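Local coordinates for stage II sporulation E family protein (Thermanaerovibrio acidaminovorans, PDB 3RNR) that is of unknown function but belongs to the protein phosphatase 2C family and so probably removes phosphate from phosphorylated serine or threonine in proteins, at residues L161-G166 and R198-N203; C13-G18 and T73-A78. All coordinates share one frame; numbering follows the deposited sequence.

Interaction 1. Residues L161-G166 and R198-N203; sequences LVVSDG and RPYQDN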
ATOM      1  N   LEU B 161      -0.765   8.437  12.129  1.00 24.67           N
ATOM      2  CA  LEU B 161       0.376   8.696  11.261  1.00 24.65           C
ATOM      3  C   LEU B 161       1.546   7.827  11.705  1.00 24.33           C
ATOM      4  O   LEU B 161       1.864   7.779  12.895  1.00 22.78           O
ATOM      5  CB  LEU B 161       0.758  10.177  11.321  1.00 24.72           C
ATOM      6  CG  LEU B 161       2.056  10.586  10.612  1.00 33.85           C
ATOM      7  CD1 LEU B 161       1.778  10.783   9.157  1.00 34.85           C
ATOM      8  CD2 LEU B 161       2.619  11.858  11.214  1.00 38.51           C
ATOM      9  N   VAL B 162       2.153   7.118  10.757  1.00 22.90           N
ATOM     10  CA  VAL B 162       3.379   6.383  11.023  1.00 23.79           C
ATOM     11  C   VAL B 162       4.558   7.032  10.274  1.00 26.69           C
ATOM     12  O   VAL B 162       4.404   7.524   9.150  1.00 23.63           O
ATOM     13  CB  VAL B 162       3.246   4.872  10.715  1.00 24.20           C
ATOM     14  CG1 VAL B 162       2.215   4.210  11.663  1.00 21.56           C
ATOM     15  CG2 VAL B 162       2.845   4.637   9.258  1.00 24.06           C
ATOM     16  N   VAL B 163       5.728   7.014  10.903  1.00 23.37           N
ATOM     17  CA  VAL B 163       6.878   7.802  10.457  1.00 26.73           C
ATOM     18  C   VAL B 163       8.157   6.986  10.515  1.00 32.96           C
ATOM     19  O   VAL B 163       8.416   6.351  11.536  1.00 24.28           O
ATOM     20  CB  VAL B 163       7.128   8.967  11.428  1.00 30.22           C
ATOM     21  CG1 VAL B 163       8.191   9.900  10.869  1.00 35.00           C
ATOM     22  CG2 VAL B 163       5.857   9.710  11.705  1.00 36.21           C
ATOM     23  N   SER B 164       8.932   6.981   9.427  1.00 25.36           N
ATOM     24  CA  SER B 164      10.308   6.472   9.446  1.00 26.10           C
ATOM     25  C   SER B 164      11.244   7.578   9.001  1.00 30.31           C
ATOM     26  O   SER B 164      11.165   8.062   7.871  1.00 30.31           O
ATOM     27  CB  SER B 164      10.433   5.292   8.486  1.00 29.27           C
ATOM     28  OG  SER B 164      11.781   4.884   8.350  1.00 31.59           O
ATOM     29  N   ASP B 165      11.977   8.118   9.957  1.00 30.59           N
ATOM     30  CA  ASP B 165      13.063   9.074   9.751  1.00 29.80           C
ATOM     31  C   ASP B 165      14.538   8.766  10.030  1.00 34.37           C
ATOM     32  O   ASP B 165      15.293   9.717  10.219  1.00 31.46           O
ATOM     33  CB  ASP B 165      12.651  10.507  10.108  1.00 34.38           C
ATOM     34  CG  ASP B 165      12.433  10.685  11.557  1.00 35.20           C
ATOM     35  OD1 ASP B 165      12.689   9.713  12.299  1.00 34.39           O
ATOM     36  OD2 ASP B 165      12.031  11.798  11.946  1.00 35.85           O
ATOM     37  N   GLY B 166      14.891   7.517  10.336  1.00 34.14           N
ATOM     38  CA  GLY B 166      16.228   7.217  10.844  1.00 31.34           C
ATOM     39  C   GLY B 166      17.364   7.701   9.954  1.00 35.03           C
ATOM     40  O   GLY B 166      17.236   7.754   8.740  1.00 41.60           O
ATOM     41  N   ARG B 198       6.184  19.744  13.429  1.00 42.62           N
ATOM     42  CA  ARG B 198       6.179  18.361  12.924  1.00 38.73           C
ATOM     43  C   ARG B 198       7.182  17.510  13.686  1.00 37.49           C
ATOM     44  O   ARG B 198       8.362  17.840  13.736  1.00 39.73           O
ATOM     45  CB  ARG B 198       6.597  18.322  11.458  1.00 41.89           C
ATOM     46  CG  ARG B 198       5.676  19.027  10.515  1.00 50.39           C
ATOM     47  CD  ARG B 198       6.352  19.260   9.185  1.00 59.96           C
ATOM     48  NE  ARG B 198       5.487  20.017   8.286  1.00 75.39           N
ATOM     49  CZ  ARG B 198       5.908  20.636   7.190  1.00 85.59           C
ATOM     50  NH1 ARG B 198       5.046  21.303   6.434  1.00 87.48           N
ATOM     51  NH2 ARG B 198       7.193  20.594   6.855  1.00 89.37           N
ATOM     52  N   PRO B 199       6.724  16.395  14.268  1.00 36.35           N
ATOM     53  CA  PRO B 199       7.645  15.597  15.084  1.00 31.52           C
ATOM     54  C   PRO B 199       8.468  14.622  14.238  1.00 37.86           C
ATOM     55  O   PRO B 199       8.495  13.435  14.540  1.00 35.15           O
ATOM     56  CB  PRO B 199       6.698  14.828  16.010  1.00 31.04           C
ATOM     57  CG  PRO B 199       5.473  14.625  15.182  1.00 31.62           C
ATOM     58  CD  PRO B 199       5.349  15.869  14.300  1.00 33.55           C
ATOM     59  N   TYR B 200       9.175  15.127  13.230  1.00 32.95           N
ATOM     60  CA  TYR B 200       9.958  14.263  12.342  1.00 32.11           C
ATOM     61  C   TYR B 200      10.778  15.086  11.365  1.00 42.87           C
ATOM     62  O   TYR B 200      10.534  16.278  11.187  1.00 37.03           O
ATOM     63  CB  TYR B 200       9.052  13.298  11.568  1.00 29.22           C
ATOM     64  CG  TYR B 200       7.844  13.935  10.903  1.00 31.27           C
ATOM     65  CD1 TYR B 200       7.971  14.665   9.720  1.00 32.93           C
ATOM     66  CD2 TYR B 200       6.571  13.781  11.444  1.00 32.34           C
ATOM     67  CE1 TYR B 200       6.858  15.245   9.111  1.00 36.24           C
ATOM     68  CE2 TYR B 200       5.458  14.347  10.844  1.00 33.25           C
ATOM     69  CZ  TYR B 200       5.606  15.078   9.685  1.00 43.81           C
ATOM     70  OH  TYR B 200       4.497  15.635   9.099  1.00 46.10           O
ATOM     71  N   GLN B 201      11.774  14.450  10.758  1.00 42.41           N
ATOM     72  CA  GLN B 201      12.733  15.166   9.924  1.00 44.92           C
ATOM     73  C   GLN B 201      12.074  15.536   8.605  1.00 35.54           C
ATOM     74  O   GLN B 201      11.104  14.904   8.201  1.00 36.05           O
ATOM     75  CB  GLN B 201      13.974  14.304   9.663  1.00 50.02           C
ATOM     76  CG  GLN B 201      14.589  13.673  10.910  1.00 53.45           C
ATOM     77  CD  GLN B 201      14.990  14.697  11.954  1.00 59.08           C
ATOM     78  OE1 GLN B 201      15.824  15.563  11.699  1.00 60.91           O
ATOM     79  NE2 GLN B 201      14.393  14.602  13.139  1.00 64.06           N
ATOM     80  N   ASP B 202      12.611  16.554   7.939  1.00 39.73           N
ATOM     81  CA  ASP B 202      12.138  16.980   6.620  1.00 45.22           C
ATOM     82  C   ASP B 202      12.144  15.857   5.582  1.00 47.64           C
ATOM     83  O   ASP B 202      11.349  15.860   4.645  1.00 44.38           O
ATOM     84  CB  ASP B 202      13.003  18.137   6.100  1.00 60.60           C
ATOM     85  CG  ASP B 202      12.659  19.461   6.747  1.00 72.79           C
ATOM     86  OD1 ASP B 202      11.600  19.540   7.404  1.00 71.00           O
ATOM     87  OD2 ASP B 202      13.440  20.426   6.581  1.00 79.41           O
ATOM     88  N   ASN B 203      13.052  14.901   5.739  1.00 39.18           N
ATOM     89  CA  ASN B 203      13.145  13.789   4.789  1.00 43.74           C
ATOM     90  C   ASN B 203      12.355  12.532   5.194  1.00 45.02           C
ATOM     91  O   ASN B 203      12.528  11.456   4.602  1.00 39.13           O
ATOM     92  CB  ASN B 203      14.600  13.472   4.413  1.00 47.39           C
ATOM     93  CG  ASN B 203      15.416  12.990   5.592  1.00 57.29           C
ATOM     94  OD1 ASN B 203      14.929  12.943   6.724  1.00 50.47           O
ATOM     95  ND2 ASN B 203      16.667  12.613   5.329  1.00 60.25           N
TER
HETATM   96  O   HOH W   1      16.377  11.851   8.622  1.00 58.11           O
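Y200 lays its side chain across two hydrophobic residues of strand 159-164, meeting both at roughly right angles. Its CB sits 3.6 Å from V163 CG1, and further out along the ring Y200 CE2 comes within 3.8 Å of L161 CD2. V163 carries CG1 anti to its backbone N (chi1 -172°), which brings that methyl up to the root of the tyrosine. Y200 CG takes the crowded position between N and carbonyl carbon, with R198 CB above one ring face, out toward the rim, and the hydroxyl hydrogen-bonded to E194. In this alpha-beta-alpha sandwich, strand 159-164 is the central strand of the second sheet, and 198-203 belongs to the loop leading into its neighbour, strand 205-210. Where the strand gives out, D165 reaches for that loop: OD2 uses its anti lone pair to accept from Q201 N at 2.9 Å, the N-H...O angle being 154°. The other oxygen, OD1, forms a salt bridge with R95, which also donates to P199 O, so one arginine ties both sides together. Q201, bent at chi2, brings CG to 3.3 Å from D165 OD2. Farther along the loop, a water donates to D165 O and, at 2.6 Å, to N203 OD1.

Interaction 2. Residues C13-G18 and T73-A78; sequences CVVVDG and TMAVAA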
ATOM      1  N   CYS B  13      -1.937   1.598   7.274  1.00 21.30           N
ATOM      2  CA  CYS B  13      -0.758   2.317   6.806  1.00 19.81           C
ATOM      3  C   CYS B  13       0.479   1.650   7.381  1.00 26.33           C
ATOM      4  O   CYS B  13       0.443   1.090   8.478  1.00 24.30           O
ATOM      5  CB  CYS B  13      -0.805   3.783   7.237  1.00 22.35           C
ATOM      6  SG  CYS B  13      -1.018   4.080   9.038  1.00 25.35           S
ATOM      7  N   VAL B  14       1.570   1.684   6.629  1.00 25.87           N
ATOM      8  CA  VAL B  14       2.799   1.076   7.099  1.00 20.57           C
ATOM      9  C   VAL B  14       4.000   1.828   6.533  1.00 23.02           C
ATOM     10  O   VAL B  14       3.950   2.329   5.407  1.00 23.50           O
ATOM     11  CB  VAL B  14       2.847  -0.443   6.747  1.00 26.99           C
ATOM     12  CG1 VAL B  14       2.495  -0.680   5.305  1.00 27.84           C
ATOM     13  CG2 VAL B  14       4.230  -1.036   7.070  1.00 34.26           C
ATOM     14  N   VAL B  15       5.055   1.934   7.334  1.00 19.45           N
ATOM     15  CA  VAL B  15       6.348   2.379   6.853  1.00 19.17           C
ATOM     16  C   VAL B  15       7.372   1.338   7.251  1.00 27.92           C
ATOM     17  O   VAL B  15       7.294   0.766   8.345  1.00 22.54           O
ATOM     18  CB  VAL B  15       6.757   3.765   7.433  1.00 26.01           C
ATOM     19  CG1 VAL B  15       5.848   4.875   6.873  1.00 25.14           C
ATOM     20  CG2 VAL B  15       6.725   3.755   8.987  1.00 23.09           C
ATOM     21  N   VAL B  16       8.334   1.103   6.369  1.00 22.53           N
ATOM     22  CA  VAL B  16       9.398   0.135   6.615  1.00 23.25           C
ATOM     23  C   VAL B  16      10.721   0.714   6.132  1.00 28.74           C
ATOM     24  O   VAL B  16      10.780   1.277   5.044  1.00 31.64           O
ATOM     25  CB  VAL B  16       9.160  -1.171   5.819  1.00 23.06           C
ATOM     26  CG1 VAL B  16      10.277  -2.156   6.103  1.00 30.22           C
ATOM     27  CG2 VAL B  16       7.811  -1.807   6.190  1.00 22.56           C
ATOM     28  N   ASP B  17      11.780   0.588   6.924  1.00 24.52           N
ATOM     29  CA  ASP B  17      13.107   0.958   6.414  1.00 27.33           C
ATOM     30  C   ASP B  17      14.206  -0.033   6.744  1.00 26.76           C
ATOM     31  O   ASP B  17      14.309  -0.505   7.874  1.00 27.97           O
ATOM     32  CB  ASP B  17      13.497   2.365   6.855  1.00 30.12           C
ATOM     33  CG  ASP B  17      13.274   3.389   5.753  1.00 42.34           C
ATOM     34  OD1 ASP B  17      12.444   4.302   5.940  1.00 37.18           O
ATOM     35  OD2 ASP B  17      13.925   3.249   4.705  1.00 51.53           O
ATOM     36  N   GLY B  18      15.035  -0.354   5.757  1.00 24.82           N
ATOM     37  CA  GLY B  18      16.129  -1.279   6.005  1.00 24.52           C
ATOM     38  C   GLY B  18      17.103  -0.654   6.984  1.00 26.76           C
ATOM     39  O   GLY B  18      17.173   0.578   7.094  1.00 29.73           O
ATOM     40  N   THR B  73      13.314  -1.722  10.267  1.00 21.05           N
ATOM     41  CA  THR B  73      12.460  -1.224  11.347  1.00 24.02           C
ATOM     42  C   THR B  73      11.142  -0.886  10.673  1.00 28.02           C
ATOM     43  O   THR B  73      11.104  -0.697   9.454  1.00 22.93           O
ATOM     44  CB  THR B  73      13.029   0.046  12.000  1.00 22.64           C
ATOM     45  OG1 THR B  73      13.249   1.039  10.988  1.00 28.66           O
ATOM     46  CG2 THR B  73      14.363  -0.269  12.667  1.00 25.35           C
HETATM   47  N   MSE B  74      10.053  -0.863  11.429  1.00 23.03           N
HETATM   48  CA  MSE B  74       8.768  -0.573  10.798  1.00 25.33           C
HETATM   49  C   MSE B  74       7.752  -0.061  11.807  1.00 26.47           C
HETATM   50  O   MSE B  74       7.902  -0.271  13.006  1.00 22.53           O
HETATM   51  CB  MSE B  74       8.235  -1.841  10.118  1.00 22.07           C
HETATM   52  CG  MSE B  74       7.849  -2.944  11.096  1.00 22.66           C
HETATM   53 SE   MSE B  74       7.202  -4.537  10.190  0.78 30.54          SE
HETATM   54  CE  MSE B  74       5.557  -3.800   9.455  1.00 37.13           C
ATOM     55  N   ALA B  75       6.718   0.611  11.314  1.00 20.53           N
ATOM     56  CA  ALA B  75       5.582   0.955  12.146  1.00 20.21           C
ATOM     57  C   ALA B  75       4.339   0.745  11.296  1.00 24.71           C
ATOM     58  O   ALA B  75       4.351   1.028  10.098  1.00 22.45           O
ATOM     59  CB  ALA B  75       5.675   2.405  12.622  1.00 19.87           C
ATOM     60  N   VAL B  76       3.276   0.253  11.916  1.00 23.38           N
ATOM     61  CA  VAL B  76       2.064  -0.088  11.176  1.00 23.71           C
ATOM     62  C   VAL B  76       0.823   0.232  12.011  1.00 23.96           C
ATOM     63  O   VAL B  76       0.836   0.112  13.244  1.00 23.29           O
ATOM     64  CB  VAL B  76       2.091  -1.575  10.752  1.00 24.94           C
ATOM     65  CG1 VAL B  76       2.477  -2.454  11.923  1.00 33.60           C
ATOM     66  CG2 VAL B  76       0.748  -1.995  10.180  1.00 26.91           C
ATOM     67  N   ALA B  77      -0.246   0.657  11.352  1.00 23.36           N
ATOM     68  CA  ALA B  77      -1.481   0.923  12.064  1.00 23.44           C
ATOM     69  C   ALA B  77      -2.663   0.574  11.166  1.00 25.16           C
ATOM     70  O   ALA B  77      -2.533   0.524   9.942  1.00 24.28           O
ATOM     71  CB  ALA B  77      -1.532   2.378  12.514  1.00 20.49           C
ATOM     72  N   ALA B  78      -3.805   0.286  11.775  1.00 24.45           N
ATOM     73  CA  ALA B  78      -4.991  -0.029  10.993  1.00 26.45           C
ATOM     74  C   ALA B  78      -6.188   0.537  11.718  1.00 33.87           C
ATOM     75  O   ALA B  78      -6.262   0.455  12.941  1.00 27.62           O
ATOM     76  CB  ALA B  78      -5.138  -1.514  10.830  1.00 25.27           C
TER
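Strands 10-18 and 72-80 are neighbours at the middle of the antiparallel sheet of the PP2C-type sandwich, and their segments 13-18 and 73-78 run antiparallel, 179° between directions. Three hydrogen-bonded pairs, C13 with A77, V15 with A75 and D17 with T73, each close a ring of two N-H...O bonds; V15 N to A75 O, at 3.0 Å, points nearly along the C=O axis. Between them V14 faces V76 and V16 faces M74 as non-hydrogen-bonded pairs, their CA atoms 4.3 Å apart, and CA-H...O contacts such as V76 CA to C13 O (3.4 Å) fill in. V14, V16, M74 and V76 point to the side where helices 25-41 and 46-63 pack. C13, V15, A75 and A77 face the second sheet, with C13 SG 3.9 Å from A77 CB and V15 CG2 4.0 Å from A75 CB. At the end of this face D17 turns its carboxylate away from T73: OD1 takes a salt bridge from R169 and probably a hydrogen bond from S164, and OD2 and G18 N bind a glycerol, which may mark a pocket. Selenomethionine M74 runs alongside V16, its CB 4.0 Å from V16 CG2, then bends at chi3 (-67°) to set CE 3.9 Å from V14 CG2.

How the interactions relate
From the N terminus, the chain runs through 13-18, passes through helices 25-41 and 46-63, and returns at 73-78, where interaction 2, a pairing within the first sheet, closes a largely helical loop of 54 residues. Interaction 1 follows in series, neither nested nor crossed: 161-166 leaves the second sheet, and after strand 176-181 and helix 186-193 the chain comes back at 198-203, a loop of 31 residues. Their centres lie about 12 Å apart across the interface of the two sheets. V162 CG2 packs on C13 SG at 3.9 Å and V162 O on V15 CG1 at 3.8 Å, so strand 159-164, which carries interaction 1, also packs against segment 13-18 of interaction 2.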